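PDB 5KTC: FdhC from Acinetobacter nosocomialis, which probably transfers a 3-hydroxybutanoyl group from coenzyme A to the amino group of a dTDP-linked 3-amino-3,6-dideoxy-D-galactose, as a GNAT-type sugar N-acyltransferase. Local coordinates for residues F85-W94 with G119-F130. Sequence-based numbering, arbitrary orientation.
Sequences FHENPKSFCW and GFSTLGFEQSHF. With FUH ([[(2~{R},3~{S},5~{R})-5-[5-methyl-2,4-bis(oxidanylidene)pyrimidin-1-yl]-3-oxidanyl-oxolan-2-yl]methoxy-oxidanyl-phosphoryl] [(2~{R},3~{R},4~{S},5~{R},6~{R})-6-methyl-3,5-bis(oxidanyl)-4-[[(3~{R})-3-oxidanylbutanoyl]amino]oxan-2-yl] hydrogen phosphate), chain C.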
loop_
_atom_site.group_PDB
_atom_site.type_symbol
_atom_site.label_atom_id
_atom_site.label_comp_id
_atom_site.label_asym_id
_atom_site.label_seq_id
_atom_site.Cartn_x
_atom_site.Cartn_y
_atom_site.Cartn_z
ATOM N N PHE A 85 3.798 10.009 9.796
ATOM C CA PHE A 85 2.949 11.160 9.484
ATOM C C PHE A 85 3.570 12.495 9.922
ATOM O O PHE A 85 4.084 12.575 11.028
ATOM C CB PHE A 85 1.632 10.983 10.232
ATOM C CG PHE A 85 0.857 9.700 9.882
ATOM C CD1 PHE A 85 1.139 8.945 8.760
ATOM C CD2 PHE A 85 -0.173 9.311 10.663
ATOM C CE1 PHE A 85 0.380 7.811 8.444
ATOM C CE2 PHE A 85 -0.949 8.190 10.383
ATOM C CZ PHE A 85 -0.655 7.420 9.275
ATOM N N HIS A 86 3.499 13.526 9.096
ATOM C CA HIS A 86 4.069 14.866 9.396
ATOM C C HIS A 86 3.139 16.021 8.950
ATOM O O HIS A 86 2.058 15.746 8.406
ATOM C CB HIS A 86 5.464 15.015 8.755
ATOM C CG HIS A 86 6.466 14.102 9.352
ATOM N ND1 HIS A 86 7.303 14.489 10.367
ATOM C CD2 HIS A 86 6.700 12.784 9.158
ATOM C CE1 HIS A 86 8.063 13.466 10.729
ATOM N NE2 HIS A 86 7.697 12.416 10.027
ATOM N N GLU A 87 3.569 17.294 9.157
ATOM C CA GLU A 87 2.735 18.503 8.915
ATOM C C GLU A 87 3.362 19.630 8.071
ATOM O O GLU A 87 4.595 19.672 7.806
ATOM C CB GLU A 87 2.316 19.081 10.244
ATOM C CG GLU A 87 1.970 18.026 11.275
ATOM C CD GLU A 87 0.734 18.362 12.036
ATOM O OE1 GLU A 87 0.858 18.860 13.177
ATOM O OE2 GLU A 87 -0.366 18.136 11.473
ATOM N N ASN A 88 2.495 20.517 7.582
ATOM C CA ASN A 88 2.948 21.686 6.829
ATOM C C ASN A 88 3.835 21.385 5.577
ATOM O O ASN A 88 4.947 21.891 5.496
ATOM C CB ASN A 88 3.689 22.626 7.789
ATOM C CG ASN A 88 2.838 22.994 8.961
ATOM O OD1 ASN A 88 1.993 23.868 8.858
ATOM N ND2 ASN A 88 2.980 22.263 10.051
ATOM N N PRO A 89 3.367 20.615 4.593
ATOM C CA PRO A 89 1.979 20.156 4.496
ATOM C C PRO A 89 1.745 18.780 5.222
ATOM O O PRO A 89 2.672 18.124 5.710
ATOM C CB PRO A 89 1.755 20.105 2.976
ATOM C CG PRO A 89 3.143 19.833 2.379
ATOM C CD PRO A 89 4.172 20.210 3.414
ATOM N N LYS A 90 0.482 18.397 5.327
ATOM C CA LYS A 90 0.145 17.211 6.048
ATOM C C LYS A 90 0.587 16.013 5.156
ATOM O O LYS A 90 0.125 15.906 4.026
ATOM C CB LYS A 90 -1.335 17.224 6.324
ATOM C CG LYS A 90 -1.700 16.464 7.571
ATOM C CD LYS A 90 -3.061 16.943 8.067
ATOM C CE LYS A 90 -3.582 16.024 9.138
ATOM N NZ LYS A 90 -3.823 14.648 8.604
ATOM N N SER A 91 1.519 15.192 5.632
ATOM C CA SER A 91 2.101 14.139 4.779
ATOM C C SER A 91 2.092 12.787 5.433
ATOM O O SER A 91 2.190 12.656 6.692
ATOM C CB SER A 91 3.510 14.510 4.309
ATOM O OG SER A 91 4.386 14.457 5.394
ATOM N N PHE A 92 1.905 11.747 4.615
ATOM C CA PHE A 92 2.026 10.378 5.114
ATOM C C PHE A 92 3.008 9.646 4.233
ATOM O O PHE A 92 3.120 9.969 3.098
ATOM C CB PHE A 92 0.677 9.610 5.170
ATOM C CG PHE A 92 0.091 9.265 3.831
ATOM C CD1 PHE A 92 -0.641 10.199 3.095
ATOM C CD2 PHE A 92 0.242 7.995 3.299
ATOM C CE1 PHE A 92 -1.172 9.882 1.856
ATOM C CE2 PHE A 92 -0.293 7.689 2.053
ATOM C CZ PHE A 92 -1.024 8.621 1.351
ATOM N N CYS A 93 3.739 8.701 4.809
ATOM C CA CYS A 93 4.491 7.730 4.022
ATOM C C CYS A 93 3.656 6.444 3.777
ATOM O O CYS A 93 2.779 6.089 4.571
ATOM C CB CYS A 93 5.809 7.341 4.712
ATOM S SG CYS A 93 6.894 8.808 4.994
ATOM N N TRP A 94 3.986 5.729 2.712
ATOM C CA TRP A 94 3.459 4.395 2.541
ATOM C C TRP A 94 4.517 3.474 1.948
ATOM O O TRP A 94 5.552 3.907 1.401
ATOM C CB TRP A 94 2.166 4.358 1.725
ATOM C CG TRP A 94 2.221 4.511 0.244
ATOM C CD1 TRP A 94 2.346 5.661 -0.466
ATOM C CD2 TRP A 94 2.049 3.454 -0.721
ATOM N NE1 TRP A 94 2.283 5.378 -1.826
ATOM C CE2 TRP A 94 2.047 4.041 -1.995
ATOM C CE3 TRP A 94 1.864 2.069 -0.616
ATOM C CZ2 TRP A 94 1.885 3.283 -3.178
ATOM C CZ3 TRP A 94 1.674 1.315 -1.798
ATOM C CH2 TRP A 94 1.700 1.923 -3.052
ATOM N N GLY A 119 -5.361 7.546 2.611
ATOM C CA GLY A 119 -4.542 8.644 3.060
ATOM C C GLY A 119 -5.139 9.982 2.768
ATOM O O GLY A 119 -5.198 10.803 3.626
ATOM N N PHE A 120 -5.612 10.194 1.549
ATOM C CA PHE A 120 -6.070 11.519 1.140
ATOM C C PHE A 120 -7.514 11.770 1.527
ATOM O O PHE A 120 -7.839 12.869 1.998
ATOM C CB PHE A 120 -5.893 11.727 -0.364
ATOM C CG PHE A 120 -4.488 11.745 -0.810
ATOM C CD1 PHE A 120 -3.575 12.628 -0.272
ATOM C CD2 PHE A 120 -4.070 10.909 -1.817
ATOM C CE1 PHE A 120 -2.285 12.655 -0.741
ATOM C CE2 PHE A 120 -2.768 10.937 -2.277
ATOM C CZ PHE A 120 -1.876 11.786 -1.763
ATOM N N SER A 121 -8.404 10.788 1.342
ATOM C CA SER A 121 -9.780 11.061 1.716
ATOM C C SER A 121 -10.150 10.529 3.155
ATOM O O SER A 121 -10.604 11.320 3.964
ATOM C CB SER A 121 -10.706 10.699 0.589
ATOM O OG SER A 121 -11.103 9.393 0.785
ATOM N N THR A 122 -9.902 9.273 3.500
ATOM C CA THR A 122 -10.256 8.785 4.859
ATOM C C THR A 122 -9.445 9.538 5.933
ATOM O O THR A 122 -9.972 9.887 6.972
ATOM C CB THR A 122 -10.127 7.260 5.037
ATOM O OG1 THR A 122 -10.850 6.550 4.027
ATOM C CG2 THR A 122 -10.640 6.783 6.401
ATOM N N LEU A 123 -8.180 9.881 5.686
ATOM C CA LEU A 123 -7.389 10.524 6.707
ATOM C C LEU A 123 -7.058 11.967 6.483
ATOM O O LEU A 123 -6.378 12.541 7.305
ATOM C CB LEU A 123 -6.088 9.692 6.896
ATOM C CG LEU A 123 -6.273 8.282 7.391
ATOM C CD1 LEU A 123 -4.959 7.534 7.317
ATOM C CD2 LEU A 123 -6.828 8.223 8.778
ATOM N N GLY A 124 -7.463 12.588 5.385
ATOM C CA GLY A 124 -7.213 14.012 5.225
ATOM C C GLY A 124 -5.794 14.513 5.046
ATOM O O GLY A 124 -5.512 15.647 5.352
ATOM N N PHE A 125 -4.866 13.690 4.529
ATOM C CA PHE A 125 -3.501 14.212 4.248
ATOM C C PHE A 125 -3.495 15.017 2.978
ATOM O O PHE A 125 -4.419 14.898 2.167
ATOM C CB PHE A 125 -2.484 13.058 4.137
ATOM C CG PHE A 125 -2.179 12.423 5.451
ATOM C CD1 PHE A 125 -1.206 12.945 6.259
ATOM C CD2 PHE A 125 -2.837 11.333 5.869
ATOM C CE1 PHE A 125 -0.925 12.391 7.490
ATOM C CE2 PHE A 125 -2.548 10.726 7.074
ATOM C CZ PHE A 125 -1.578 11.253 7.883
ATOM N N GLU A 126 -2.426 15.764 2.770
ATOM C CA GLU A 126 -2.207 16.506 1.541
ATOM C C GLU A 126 -1.175 15.949 0.587
ATOM O O GLU A 126 -1.263 16.188 -0.608
ATOM C CB GLU A 126 -1.843 17.963 1.866
ATOM C CG GLU A 126 -3.028 18.813 2.348
ATOM C CD GLU A 126 -4.198 18.894 1.356
ATOM O OE1 GLU A 126 -5.344 18.508 1.746
ATOM O OE2 GLU A 126 -3.978 19.333 0.186
ATOM N N GLN A 127 -0.175 15.250 1.123
ATOM C CA GLN A 127 0.938 14.707 0.325
ATOM C C GLN A 127 1.307 13.307 0.790
ATOM O O GLN A 127 1.189 13.025 1.969
ATOM C CB GLN A 127 2.232 15.488 0.619
ATOM C CG GLN A 127 2.398 16.872 0.101
ATOM C CD GLN A 127 3.902 17.130 -0.227
ATOM O OE1 GLN A 127 4.876 16.726 0.522
ATOM N NE2 GLN A 127 4.103 17.765 -1.380
ATOM N N SER A 128 1.872 12.500 -0.125
ATOM C CA SER A 128 2.334 11.178 0.250
ATOM C C SER A 128 3.807 11.157 -0.089
ATOM O O SER A 128 4.178 11.710 -1.082
ATOM C CB SER A 128 1.608 10.096 -0.508
ATOM O OG SER A 128 1.984 8.875 0.068
ATOM N N HIS A 129 4.620 10.577 0.788
ATOM C CA HIS A 129 6.054 10.382 0.512
ATOM C C HIS A 129 6.345 8.895 0.526
ATOM O O HIS A 129 5.805 8.173 1.321
ATOM C CB HIS A 129 6.905 11.045 1.599
ATOM C CG HIS A 129 6.707 12.524 1.727
ATOM N ND1 HIS A 129 7.325 13.241 2.727
ATOM C CD2 HIS A 129 5.945 13.426 1.033
ATOM C CE1 HIS A 129 6.991 14.520 2.612
ATOM N NE2 HIS A 129 6.157 14.660 1.605
ATOM N N PHE A 130 7.248 8.434 -0.357
ATOM C CA PHE A 130 7.768 7.064 -0.251
ATOM C C PHE A 130 9.083 6.940 -1.030
ATOM O O PHE A 130 9.474 7.833 -1.778
ATOM C CB PHE A 130 6.747 6.025 -0.783
ATOM C CG PHE A 130 6.295 6.302 -2.173
ATOM C CD1 PHE A 130 5.221 7.138 -2.402
ATOM C CD2 PHE A 130 6.986 5.766 -3.294
ATOM C CE1 PHE A 130 4.799 7.405 -3.711
ATOM C CE2 PHE A 130 6.573 6.038 -4.597
ATOM C CZ PHE A 130 5.475 6.852 -4.797
HETATM O O1 FUH C . 7.230 -0.285 -0.018
HETATM C C1 FUH C . 7.831 0.765 -0.214
HETATM C C2 FUH C . 7.264 1.890 -1.016
HETATM C C3 FUH C . 6.214 1.428 -1.993
HETATM O O2 FUH C . 6.797 1.091 -3.277
HETATM C C4 FUH C . 5.218 2.528 -2.264
HETATM N N1 FUH C . 9.088 1.009 0.333
HETATM C C5 FUH C . 9.606 0.145 1.399
HETATM C C6 FUH C . 11.076 -0.238 1.145
HETATM O O3 FUH C . 11.781 0.923 1.019
HETATM C C7 FUH C . 11.726 -0.960 2.303
HETATM C C8 FUH C . 13.264 -1.096 2.196
HETATM O O4 FUH C . 11.466 -0.269 3.537
HETATM C C9 FUH C . 9.492 0.865 2.731
HETATM O O5 FUH C . 8.124 1.062 3.119
HETATM C C10 FUH C . 10.086 0.039 3.800
HETATM O O6 FUH C . 9.328 -1.158 3.878
HETATM P P1 FUH C . 9.465 -2.156 5.082
HETATM O O7 FUH C . 10.626 -3.067 4.938
HETATM O O8 FUH C . 8.147 -2.930 5.057
HETATM O O9 FUH C . 9.356 -1.396 6.475
HETATM P P2 FUH C . 10.443 -0.623 7.360
HETATM O O10 FUH C . 9.867 0.712 7.683
HETATM O O11 FUH C . 11.723 -0.571 6.537
HETATM O O12 FUH C . 10.482 -1.591 8.596
HETATM C C11 FUH C . 10.911 -1.103 9.871
HETATM C C12 FUH C . 11.508 -2.257 10.636
HETATM C C13 FUH C . 12.491 -3.112 9.808
HETATM O O13 FUH C . 13.567 -3.624 10.614
HETATM C C14 FUH C . 11.683 -4.327 9.376
HETATM C C15 FUH C . 10.726 -4.470 10.534
HETATM O O14 FUH C . 10.469 -3.144 11.064
HETATM N N2 FUH C . 9.369 -4.965 10.217
HETATM C C16 FUH C . 8.518 -4.234 9.443
HETATM C C17 FUH C . 7.218 -4.689 9.211
HETATM C C18 FUH C . 6.231 -3.906 8.373
HETATM C C19 FUH C . 6.855 -5.947 9.783
HETATM O O15 FUH C . 5.641 -6.382 9.635
HETATM N N3 FUH C . 7.713 -6.645 10.540
HETATM C C20 FUH C . 8.925 -6.130 10.778
HETATM O O16 FUH C . 9.775 -6.835 11.503
#
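The carbonyl oxygen of K90 accepts two backbone N-H groups: E126 N lies 2.8 Å from K90 O, tilted 33° from the carbonyl plane, and Q127 N reaches it at 3.0 Å, nearly in line with the C=O. Parallel pairing of S91-C93 with Q127-H129 continues with F92 N to Q127 O and H129 N to F92 O, ending in a weak bond from W94 N to H129 O. Helix 107-122 joins these neighbouring strands in the beta-alpha-beta unit of the GNAT domain, packing on the face carrying F92.

Just past the helix end, F92 CB sits over the centre of one F125 ring face, 3.7 Å from the centroid; the K90 chain runs extended to CE and turns at chi4 (-64°), putting NZ over the opposite face in a cation-pi contact. The edge of F125 meets the face of F85 in a T-shaped pair, F125 CZ coming 3.5 Å from F85 CG.

G119 CA and S128 hold the F92 ring from opposite faces, while its CE1 edge points at the face of F120. On the other sheet face, H129 NE2 donates a hydrogen bond to Q127 OE1 (2.7 Å) in the imidazole plane, presenting a ring face to S91 CB. Nearer the active site, W94 and F130 lie side by side, and the product's acyl methyl C4 rests over the indole centre, 3.5 Å from W94 CE2; W94 NE1 is hydrogen-bonded to Y116 OH.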